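Local coordinates for heme-binding protein A / AI-2 binding protein A (Helicobacter pylori SS1, PDB 6OFQ) that binds peptides such as STSA in the periplasm, probably delivering them to an ABC transporter, at residues G30-G38 / G261-P269. Sequence-based numbering, arbitrary orientation.
Sequences GGVLVFARG and GEIMLMTGP
The ring of Phe-35 meets Leu-265 at its edge: methyl CD2 of Leu-265 lies in the ring plane, 3.7 Å from CD2 of Phe-35. CG2 of Thr-267 approaches obliquely near CZ, and the ring of Phe-526 also meets it, the two ring planes about 60° apart. Leu-33 extends this row, its CD2 reaching the same methyl. On the other face of the sheet CB of Ala-36 packs against Ile-263, 3.9 Å from CD1 of Ile-263, while CG2 of Ile-263 packs crosswise against CG1 of Val-34; helix 251-259 packs on this face, through Arg-254, Ala-257 and Leu-258.

The strands pair in parallel. Ala-36 N donates to Leu-265 O at 2.9 Å, and Thr-267 N to Ala-36 O at 3.1 Å. Val-34 O takes Met-264 N at 2.9 Å and, weakly, Leu-265 N, so one carbonyl gathers two successive amides. With CG anti to its carbonyl carbon (chi1 -57°) and a bend at chi3, SD of Met-264 takes the place that Ile-263 O would have in regular parallel pairing, receiving a weak bond from Val-34 N at 3.4 Å. At the far end a water bridges Thr-267 OG1 (2.8 Å) and Gly-38 N. Arg-37 turns its guanidinium away to Glu-53.

Strand 265-266 is the outermost strand beside 32-37, which pairs with 242-247 on its other side. Helix 251-259 joins 242-247 to 265-266, a parallel beta-alpha-beta crossover that skips over 32-37, an order that fits the alpha/beta lobes of type II periplasmic binding proteins.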
loop_
_atom_site.group_PDB
_atom_site.type_symbol
_atom_site.label_atom_id
_atom_site.label_comp_id
_atom_site.label_asym_id
_atom_site.label_seq_id
_atom_site.Cartn_x
_atom_site.Cartn_y
_atom_site.Cartn_z
ATOM N N GLY A 30 16.468 19.979 13.371
ATOM C CA GLY A 30 17.834 19.691 12.953
ATOM C C GLY A 30 18.127 18.191 12.988
ATOM O O GLY A 30 17.787 17.488 13.973
ATOM N N GLY A 31 18.850 17.766 11.971
ATOM C CA GLY A 31 19.502 16.460 11.992
ATOM C C GLY A 31 19.237 15.609 10.797
ATOM O O GLY A 31 18.460 15.979 9.891
ATOM N N VAL A 32 19.952 14.487 10.765
ATOM C CA VAL A 32 19.866 13.499 9.713
ATOM C C VAL A 32 19.258 12.220 10.277
ATOM O O VAL A 32 19.743 11.645 11.249
ATOM C CB VAL A 32 21.221 13.202 9.052
ATOM C CG1 VAL A 32 21.134 12.180 7.932
ATOM C CG2 VAL A 32 22.006 14.454 8.725
ATOM N N LEU A 33 18.217 11.741 9.602
ATOM C CA LEU A 33 17.611 10.458 9.944
ATOM C C LEU A 33 18.007 9.425 8.914
ATOM O O LEU A 33 17.885 9.662 7.712
ATOM C CB LEU A 33 16.084 10.582 9.952
ATOM C CG LEU A 33 15.310 9.272 10.133
ATOM C CD1 LEU A 33 15.430 8.755 11.544
ATOM C CD2 LEU A 33 13.832 9.409 9.793
ATOM N N VAL A 34 18.547 8.309 9.391
ATOM C CA VAL A 34 18.886 7.147 8.519
ATOM C C VAL A 34 17.836 6.065 8.750
ATOM O O VAL A 34 17.792 5.478 9.842
ATOM C CB VAL A 34 20.305 6.615 8.741
ATOM C CG1 VAL A 34 20.593 5.555 7.686
ATOM C CG2 VAL A 34 21.318 7.728 8.537
ATOM N N PHE A 35 16.987 5.850 7.756
ATOM C CA PHE A 35 15.886 4.879 7.799
ATOM C C PHE A 35 16.366 3.713 6.943
ATOM O O PHE A 35 16.907 3.942 5.860
ATOM C CB PHE A 35 14.683 5.538 7.150
ATOM C CG PHE A 35 13.454 4.705 6.979
ATOM C CD1 PHE A 35 13.241 3.948 5.850
ATOM C CD2 PHE A 35 12.424 4.732 7.885
ATOM C CE1 PHE A 35 12.071 3.214 5.688
ATOM C CE2 PHE A 35 11.240 4.026 7.732
ATOM C CZ PHE A 35 11.079 3.247 6.610
ATOM N N ALA A 36 16.105 2.502 7.387
ATOM C CA ALA A 36 16.458 1.346 6.574
ATOM C C ALA A 36 15.250 0.431 6.418
ATOM O O ALA A 36 14.408 0.245 7.287
ATOM C CB ALA A 36 17.616 0.576 7.229
ATOM N N ARG A 37 15.255 -0.241 5.268
ATOM C CA ARG A 37 14.179 -1.092 4.830
ATOM C C ARG A 37 14.701 -2.149 3.893
ATOM O O ARG A 37 15.854 -2.137 3.460
ATOM C CB ARG A 37 13.057 -0.249 4.246
ATOM C CG ARG A 37 13.456 0.765 3.188
ATOM C CD ARG A 37 13.791 0.160 1.838
ATOM N NE ARG A 37 14.054 1.134 0.770
ATOM C CZ ARG A 37 13.167 1.890 0.131
ATOM N NH1 ARG A 37 11.916 1.786 0.496
ATOM N NH2 ARG A 37 13.528 2.781 -0.743
ATOM N N GLY A 38 13.903 -3.147 3.598
ATOM C CA GLY A 38 14.319 -4.356 2.922
ATOM C C GLY A 38 14.413 -4.359 1.435
ATOM O O GLY A 38 15.204 -5.117 0.878
ATOM N N GLY A 261 24.220 1.654 15.474
ATOM C CA GLY A 261 23.879 3.038 15.163
ATOM C C GLY A 261 24.120 3.522 13.749
ATOM O O GLY A 261 23.904 4.703 13.440
ATOM N N GLU A 262 24.447 2.569 12.865
ATOM C CA GLU A 262 24.644 2.886 11.469
ATOM C C GLU A 262 23.338 3.328 10.819
ATOM O O GLU A 262 23.290 4.093 9.849
ATOM C CB GLU A 262 25.194 1.608 10.793
ATOM C CG GLU A 262 25.474 1.667 9.324
ATOM C CD GLU A 262 25.970 0.348 8.743
ATOM O OE1 GLU A 262 26.895 -0.195 9.427
ATOM O OE2 GLU A 262 25.365 -0.051 7.705
ATOM N N ILE A 263 22.259 2.694 11.269
ATOM C CA ILE A 263 20.928 3.195 10.848
ATOM C C ILE A 263 20.166 3.468 12.144
ATOM O O ILE A 263 20.552 3.065 13.244
ATOM C CB ILE A 263 20.168 2.214 9.923
ATOM C CG1 ILE A 263 19.824 0.905 10.627
ATOM C CG2 ILE A 263 21.029 1.961 8.698
ATOM C CD1 ILE A 263 18.397 0.776 11.006
ATOM N N MET A 264 19.035 4.177 12.071
ATOM C CA MET A 264 18.365 4.764 13.226
ATOM C C MET A 264 16.919 4.311 13.419
ATOM O O MET A 264 16.361 4.484 14.500
ATOM C CB MET A 264 18.421 6.278 13.176
ATOM C CG MET A 264 19.845 6.826 13.102
ATOM S SD MET A 264 19.952 8.494 12.448
ATOM C CE MET A 264 19.169 9.431 13.710
ATOM N N LEU A 265 16.301 3.820 12.358
ATOM C CA LEU A 265 14.873 3.461 12.368
ATOM C C LEU A 265 14.765 2.455 11.227
ATOM O O LEU A 265 15.302 2.681 10.145
ATOM C CB LEU A 265 14.017 4.708 12.130
ATOM C CG LEU A 265 12.568 4.641 11.640
ATOM C CD1 LEU A 265 11.793 4.111 12.779
ATOM C CD2 LEU A 265 12.048 6.036 11.353
ATOM N N MET A 266 14.040 1.367 11.445
ATOM C CA MET A 266 13.915 0.335 10.412
ATOM C C MET A 266 12.549 -0.327 10.379
ATOM O O MET A 266 11.895 -0.510 11.404
ATOM C CB MET A 266 14.988 -0.747 10.492
ATOM C CG MET A 266 15.068 -1.325 11.868
ATOM S SD MET A 266 16.055 -2.834 12.045
ATOM C CE MET A 266 15.051 -4.143 11.330
ATOM N N THR A 267 12.150 -0.740 9.181
ATOM C CA THR A 267 10.967 -1.576 9.033
ATOM C C THR A 267 11.437 -3.002 8.791
ATOM O O THR A 267 12.601 -3.275 8.413
ATOM C CB THR A 267 10.065 -1.054 7.882
ATOM O OG1 THR A 267 10.833 -1.024 6.668
ATOM C CG2 THR A 267 9.501 0.332 8.306
ATOM N N GLY A 268 10.474 -3.894 9.004
ATOM C CA GLY A 268 10.674 -5.290 8.592
ATOM C C GLY A 268 11.606 -6.119 9.463
ATOM O O GLY A 268 12.374 -6.917 8.904
ATOM N N PRO A 269 11.596 -5.983 10.791
ATOM C CA PRO A 269 12.527 -6.777 11.603
ATOM C C PRO A 269 12.260 -8.277 11.446
ATOM O O PRO A 269 11.089 -8.689 11.281
ATOM C CB PRO A 269 12.246 -6.339 13.029
ATOM C CG PRO A 269 10.804 -5.948 12.985
ATOM C CD PRO A 269 10.619 -5.285 11.642
HETATM O O HOH W 1 11.174 -3.068 4.770
#